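Local coordinates for Svp1-like protein 2 (Kluyveromyces lactis, PDB 4V16), which probably binds phosphoinositides through a WD-repeat beta-propeller of the PROPPIN family and so associates with membranes, at residues V92-A97 / V110-V115; I116-F121 / E130-G135. One frame throughout, in Å; residues are numbered along the deposited sequence.

Contact 1: V92-A97 / V110-V115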
loop_
_atom_site.group_PDB
_atom_site.type_symbol
_atom_site.label_atom_id
_atom_site.label_comp_id
_atom_site.label_asym_id
_atom_site.label_seq_id
_atom_site.Cartn_x
_atom_site.Cartn_y
_atom_site.Cartn_z
ATOM N N VAL A 92 19.961 -1.463 -10.568
ATOM C CA VAL A 92 19.900 -2.895 -10.299
ATOM C C VAL A 92 19.195 -3.612 -11.443
ATOM O O VAL A 92 18.112 -3.206 -11.866
ATOM C CB VAL A 92 19.173 -3.183 -8.971
ATOM C CG1 VAL A 92 19.063 -4.680 -8.727
ATOM C CG2 VAL A 92 19.902 -2.513 -7.815
ATOM N N LYS A 93 19.819 -4.676 -11.940
ATOM C CA LYS A 93 19.270 -5.442 -13.054
ATOM C C LYS A 93 18.108 -6.323 -12.603
ATOM O O LYS A 93 18.231 -7.080 -11.639
ATOM C CB LYS A 93 20.356 -6.293 -13.694
ATOM N N LEU A 94 16.986 -6.214 -13.311
ATOM C CA LEU A 94 15.796 -7.013 -13.026
ATOM C C LEU A 94 15.575 -8.045 -14.129
ATOM O O LEU A 94 15.929 -7.811 -15.286
ATOM C CB LEU A 94 14.568 -6.112 -12.887
ATOM C CG LEU A 94 14.667 -5.040 -11.799
ATOM C CD1 LEU A 94 13.488 -4.085 -11.894
ATOM C CD2 LEU A 94 14.740 -5.669 -10.413
ATOM N N ASP A 95 14.979 -9.178 -13.763
ATOM C CA ASP A 95 14.836 -10.308 -14.677
ATOM C C ASP A 95 13.395 -10.521 -15.138
ATOM O O ASP A 95 13.145 -11.275 -16.079
ATOM C CB ASP A 95 15.359 -11.579 -14.011
ATOM C CG ASP A 95 16.811 -11.456 -13.588
ATOM O OD1 ASP A 95 17.699 -11.741 -14.421
ATOM O OD2 ASP A 95 17.063 -11.069 -12.427
ATOM N N ALA A 96 12.453 -9.859 -14.471
ATOM C CA ALA A 96 11.042 -9.947 -14.838
ATOM C C ALA A 96 10.324 -8.632 -14.549
ATOM O O ALA A 96 10.935 -7.671 -14.082
ATOM C CB ALA A 96 10.373 -11.091 -14.095
ATOM N N ALA A 97 9.026 -8.597 -14.832
ATOM C CA ALA A 97 8.222 -7.402 -14.605
ATOM C C ALA A 97 7.950 -7.204 -13.119
ATOM O O ALA A 97 7.613 -8.149 -12.405
ATOM C CB ALA A 97 6.912 -7.490 -15.372
ATOM N N VAL A 110 11.821 -6.212 -3.669
ATOM C CA VAL A 110 11.253 -6.113 -5.010
ATOM C C VAL A 110 10.492 -7.382 -5.361
ATOM O O VAL A 110 10.986 -8.492 -5.158
ATOM C CB VAL A 110 12.340 -5.874 -6.074
ATOM C CG1 VAL A 110 11.706 -5.443 -7.388
ATOM C CG2 VAL A 110 13.334 -4.827 -5.598
ATOM N N SER A 111 9.287 -7.206 -5.889
ATOM C CA SER A 111 8.466 -8.322 -6.339
ATOM C C SER A 111 8.458 -8.374 -7.866
ATOM O O SER A 111 7.644 -7.713 -8.510
ATOM C CB SER A 111 7.043 -8.186 -5.796
ATOM O OG SER A 111 6.248 -9.295 -6.166
ATOM N N GLN A 112 9.380 -9.151 -8.435
ATOM C CA GLN A 112 9.492 -9.280 -9.886
ATOM C C GLN A 112 9.039 -10.659 -10.357
ATOM O O GLN A 112 9.700 -11.668 -10.106
ATOM C CB GLN A 112 10.930 -9.011 -10.347
ATOM C CG GLN A 112 12.015 -9.688 -9.521
ATOM C CD GLN A 112 13.402 -9.473 -10.102
ATOM O OE1 GLN A 112 13.551 -8.963 -11.212
ATOM N NE2 GLN A 112 14.426 -9.862 -9.349
ATOM N N GLY A 113 7.901 -10.692 -11.040
ATOM C CA GLY A 113 7.363 -11.929 -11.573
ATOM C C GLY A 113 6.854 -12.865 -10.495
ATOM O O GLY A 113 5.983 -12.505 -9.703
ATOM N N ASP A 114 7.408 -14.071 -10.469
ATOM C CA ASP A 114 6.954 -15.121 -9.566
ATOM C C ASP A 114 7.757 -15.115 -8.265
ATOM O O ASP A 114 7.627 -16.021 -7.441
ATOM C CB ASP A 114 7.076 -16.482 -10.262
ATOM C CG ASP A 114 6.314 -17.585 -9.549
ATOM O OD1 ASP A 114 5.362 -17.274 -8.800
ATOM O OD2 ASP A 114 6.665 -18.768 -9.748
ATOM N N VAL A 115 8.564 -14.073 -8.078
ATOM C CA VAL A 115 9.621 -14.082 -7.071
ATOM C C VAL A 115 9.729 -12.772 -6.287
ATOM O O VAL A 115 9.423 -11.696 -6.806
ATOM C CB VAL A 115 10.977 -14.382 -7.749
ATOM C CG1 VAL A 115 12.141 -14.093 -6.824
ATOM C CG2 VAL A 115 11.023 -15.829 -8.221
HETATM O O HOH W 1 16.944 -10.829 -9.817
#
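Ala97 meets Gly113 backbone to backbone, Gly113 N donating to Ala97 O over 2.9 Å with a bent N-H...O angle of 136°, where the chain of 92-97 passes the type II' turn running from Gln112 to Val115. The same carbonyl also takes a CA-H...O contact from Gln112. Gln112 carries most of the rest. Its CG sits between the backbone N and the carbonyl carbon (chi1 45°), and the chain runs extended from there to bring the amide to the loop. Gln112 OE1 accepts Asp95 N at 2.9 Å in a fairly straight bond, the donor tilted 25° from the carbonyl plane. On the other branch, Gln112 NE2 donates to a water 2.7 Å away, which in turn donates to Asp95 OD2 at 2.6 Å; one side chain thus holds the backbone N-H of Asp95 directly and its carboxylate through the water. Leu94 lies obliquely across this amide, Leu94 CB 3.5 Å from Gln112 OE1 and Leu94 CD2 4.3 Å from Val110 CG1. The crossover between two propeller blades runs past the turn: Leu94 still packs on Leu78 of the first blade, while Ala97 leads into strand 98-103 of the second, beside strand 107-112.

Contact 2: I116-F121 / E130-G135; sequences ISIFKF and EDIKFG
Ile116 and Ile132 lie side by side as an antiparallel hydrogen-bonded pair, and the shape of the contact follows from what their side chains do on the same face of the sheet. Ile116 N donates to Ile132 O at 2.7 Å, and Ile132 N returns a nearly straight bond to Ile116 O at 3.0 Å. From this pair the Ile116 side chain rises as the main bump. With CG1 beside the backbone N (chi1 -62°), its ethyl arm is laid against Phe134, the two side chains crossing at about a right angle. Ile116 CG1 stands 3.7 Å from the centroid of the Phe134 ring and only 12° off the ring normal, a CH-pi contact over the face, while Ile116 CD1 reaches past the centre to the root of the ring, 3.7 Å from Phe134 CG. The CG1-CD1 arm thus lies across the flat ring face. Ile116 CB is 4.4 Å from Ile132 CB and, further along, Ile118 CD1 comes within 4.3 Å of Ile132 CD1, so that Ile116, Ile118 and Ile132 make a continuous apolar surface. Tyr147 of strand 144-148, in the following blade, covers Ile116, Ile132 and Phe134, and Leu145 meets Ile118.

On the face away from the Ile116-Ile132 pair, Ser117 OG donates to Asp131 OD2 at 3.1 Å, approaching from above the carboxylate plane, 50° out of it. Asp131 OD1 forms a salt bridge with Lys127, and Ser117 OG also accepts from Gln112 NE2. Within this contact, then, the isoleucines and Phe134 pack toward the next propeller blade, whereas the polar series Gln112, Ser117, Asp131, Lys127 runs on the other side, where Lys127 probably helps to stabilise the negative charge of Asp131.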
loop_
_atom_site.group_PDB
_atom_site.type_symbol
_atom_site.label_atom_id
_atom_site.label_comp_id
_atom_site.label_asym_id
_atom_site.label_seq_id
_atom_site.Cartn_x
_atom_site.Cartn_y
_atom_site.Cartn_z
ATOM N N ILE A 116 10.172 -12.883 -5.034
ATOM C CA ILE A 116 10.492 -11.726 -4.201
ATOM C C ILE A 116 12.003 -11.633 -3.994
ATOM O O ILE A 116 12.614 -12.554 -3.449
ATOM C CB ILE A 116 9.799 -11.799 -2.822
ATOM C CG1 ILE A 116 8.277 -11.791 -2.986
ATOM C CG2 ILE A 116 10.242 -10.630 -1.935
ATOM C CD1 ILE A 116 7.515 -12.059 -1.701
ATOM N N SER A 117 12.595 -10.520 -4.422
ATOM C CA SER A 117 14.028 -10.285 -4.252
ATOM C C SER A 117 14.276 -9.261 -3.151
ATOM O O SER A 117 13.504 -8.316 -2.990
ATOM C CB SER A 117 14.655 -9.806 -5.561
ATOM O OG SER A 117 14.407 -10.724 -6.610
ATOM N N ILE A 118 15.362 -9.451 -2.405
ATOM C CA ILE A 118 15.700 -8.575 -1.289
ATOM C C ILE A 118 17.144 -8.085 -1.401
ATOM O O ILE A 118 18.088 -8.844 -1.167
ATOM C CB ILE A 118 15.501 -9.294 0.062
ATOM C CG1 ILE A 118 14.048 -9.764 0.197
ATOM C CG2 ILE A 118 15.879 -8.372 1.223
ATOM C CD1 ILE A 118 13.774 -10.610 1.430
ATOM N N PHE A 119 17.302 -6.812 -1.756
ATOM C CA PHE A 119 18.618 -6.187 -1.857
ATOM C C PHE A 119 18.908 -5.344 -0.617
ATOM O O PHE A 119 18.006 -5.042 0.162
ATOM C CB PHE A 119 18.711 -5.309 -3.108
ATOM C CG PHE A 119 18.339 -6.016 -4.380
ATOM C CD1 PHE A 119 17.010 -6.155 -4.750
ATOM C CD2 PHE A 119 19.317 -6.533 -5.213
ATOM C CE1 PHE A 119 16.664 -6.802 -5.923
ATOM C CE2 PHE A 119 18.977 -7.179 -6.388
ATOM C CZ PHE A 119 17.649 -7.316 -6.741
ATOM N N LYS A 120 20.171 -4.967 -0.446
ATOM C CA LYS A 120 20.581 -4.086 0.643
ATOM C C LYS A 120 20.375 -2.629 0.248
ATOM O O LYS A 120 20.612 -2.255 -0.902
ATOM C CB LYS A 120 22.049 -4.333 1.006
ATOM C CG LYS A 120 22.605 -3.408 2.084
ATOM C CD LYS A 120 24.115 -3.532 2.185
ATOM C CE LYS A 120 24.681 -2.596 3.241
ATOM N NZ LYS A 120 26.169 -2.666 3.320
ATOM N N PHE A 121 19.938 -1.808 1.199
ATOM C CA PHE A 121 19.832 -0.373 0.964
ATOM C C PHE A 121 21.122 0.309 1.406
ATOM O O PHE A 121 21.324 0.585 2.590
ATOM C CB PHE A 121 18.633 0.227 1.695
ATOM C CG PHE A 121 18.293 1.612 1.238
ATOM C CD1 PHE A 121 17.449 1.807 0.159
ATOM C CD2 PHE A 121 18.834 2.720 1.868
ATOM C CE1 PHE A 121 17.138 3.079 -0.275
ATOM C CE2 PHE A 121 18.527 3.997 1.439
ATOM C CZ PHE A 121 17.680 4.176 0.365
ATOM N N GLU A 130 18.675 -15.654 -0.834
ATOM C CA GLU A 130 18.194 -16.333 -2.025
ATOM C C GLU A 130 16.764 -15.889 -2.300
ATOM O O GLU A 130 15.987 -15.647 -1.374
ATOM C CB GLU A 130 18.270 -17.843 -1.858
ATOM N N ASP A 131 16.425 -15.779 -3.579
ATOM C CA ASP A 131 15.112 -15.304 -3.995
ATOM C C ASP A 131 13.974 -16.195 -3.493
ATOM O O ASP A 131 14.064 -17.422 -3.536
ATOM C CB ASP A 131 15.067 -15.207 -5.517
ATOM C CG ASP A 131 15.630 -13.893 -6.038
ATOM O OD1 ASP A 131 16.298 -13.174 -5.261
ATOM O OD2 ASP A 131 15.418 -13.585 -7.230
ATOM N N ILE A 132 12.906 -15.556 -3.022
ATOM C CA ILE A 132 11.760 -16.254 -2.442
ATOM C C ILE A 132 10.608 -16.341 -3.435
ATOM O O ILE A 132 10.060 -15.320 -3.852
ATOM C CB ILE A 132 11.257 -15.549 -1.159
ATOM C CG1 ILE A 132 12.398 -15.405 -0.146
ATOM C CG2 ILE A 132 10.088 -16.324 -0.545
ATOM C CD1 ILE A 132 12.053 -14.558 1.062
ATOM N N LYS A 133 10.238 -17.562 -3.802
ATOM C CA LYS A 133 9.110 -17.779 -4.697
ATOM C C LYS A 133 7.818 -17.729 -3.886
ATOM O O LYS A 133 7.755 -18.273 -2.783
ATOM C CB LYS A 133 9.255 -19.114 -5.434
ATOM C CG LYS A 133 8.358 -19.243 -6.656
ATOM C CD LYS A 133 8.872 -20.286 -7.645
ATOM C CE LYS A 133 10.060 -19.764 -8.446
ATOM N NZ LYS A 133 10.290 -20.551 -9.692
ATOM N N PHE A 134 6.796 -17.068 -4.426
ATOM C CA PHE A 134 5.576 -16.797 -3.668
ATOM C C PHE A 134 4.325 -16.835 -4.548
ATOM O O PHE A 134 4.405 -17.097 -5.748
ATOM C CB PHE A 134 5.691 -15.438 -2.971
ATOM C CG PHE A 134 5.491 -14.264 -3.889
ATOM C CD1 PHE A 134 6.269 -14.111 -5.023
ATOM C CD2 PHE A 134 4.530 -13.309 -3.609
ATOM C CE1 PHE A 134 6.084 -13.032 -5.865
ATOM C CE2 PHE A 134 4.340 -12.228 -4.448
ATOM C CZ PHE A 134 5.119 -12.090 -5.576
ATOM N N GLY A 135 3.176 -16.552 -3.939
ATOM C CA GLY A 135 1.884 -16.776 -4.568
ATOM C C GLY A 135 1.309 -15.631 -5.383
ATOM O O GLY A 135 0.326 -15.822 -6.102
#

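Both contacts involve the four-stranded sheet built from strands 98-103, 107-112, 115-120 and 132-133, and strands 107-112 and 115-120 tie them together as neighbours. Contact 1 is partly buried and holds the connection between two blades against the 112-115 turn, largely through one glutamine amide, a backbone bond and a water. Contact 2 is buried and lies within the sheet, where an edge strand, 132-133, is joined by one pair of reciprocal backbone bonds and an apolar face. The centres of contact 1 and contact 2 are about 9 Å apart. Polar chemistry passes between them: Gln112 NE2 probably donates to Ser117 OG at 2.9 Å, linking the loop-binding amide of contact 1 to the Ser117-Asp131 pair of contact 2.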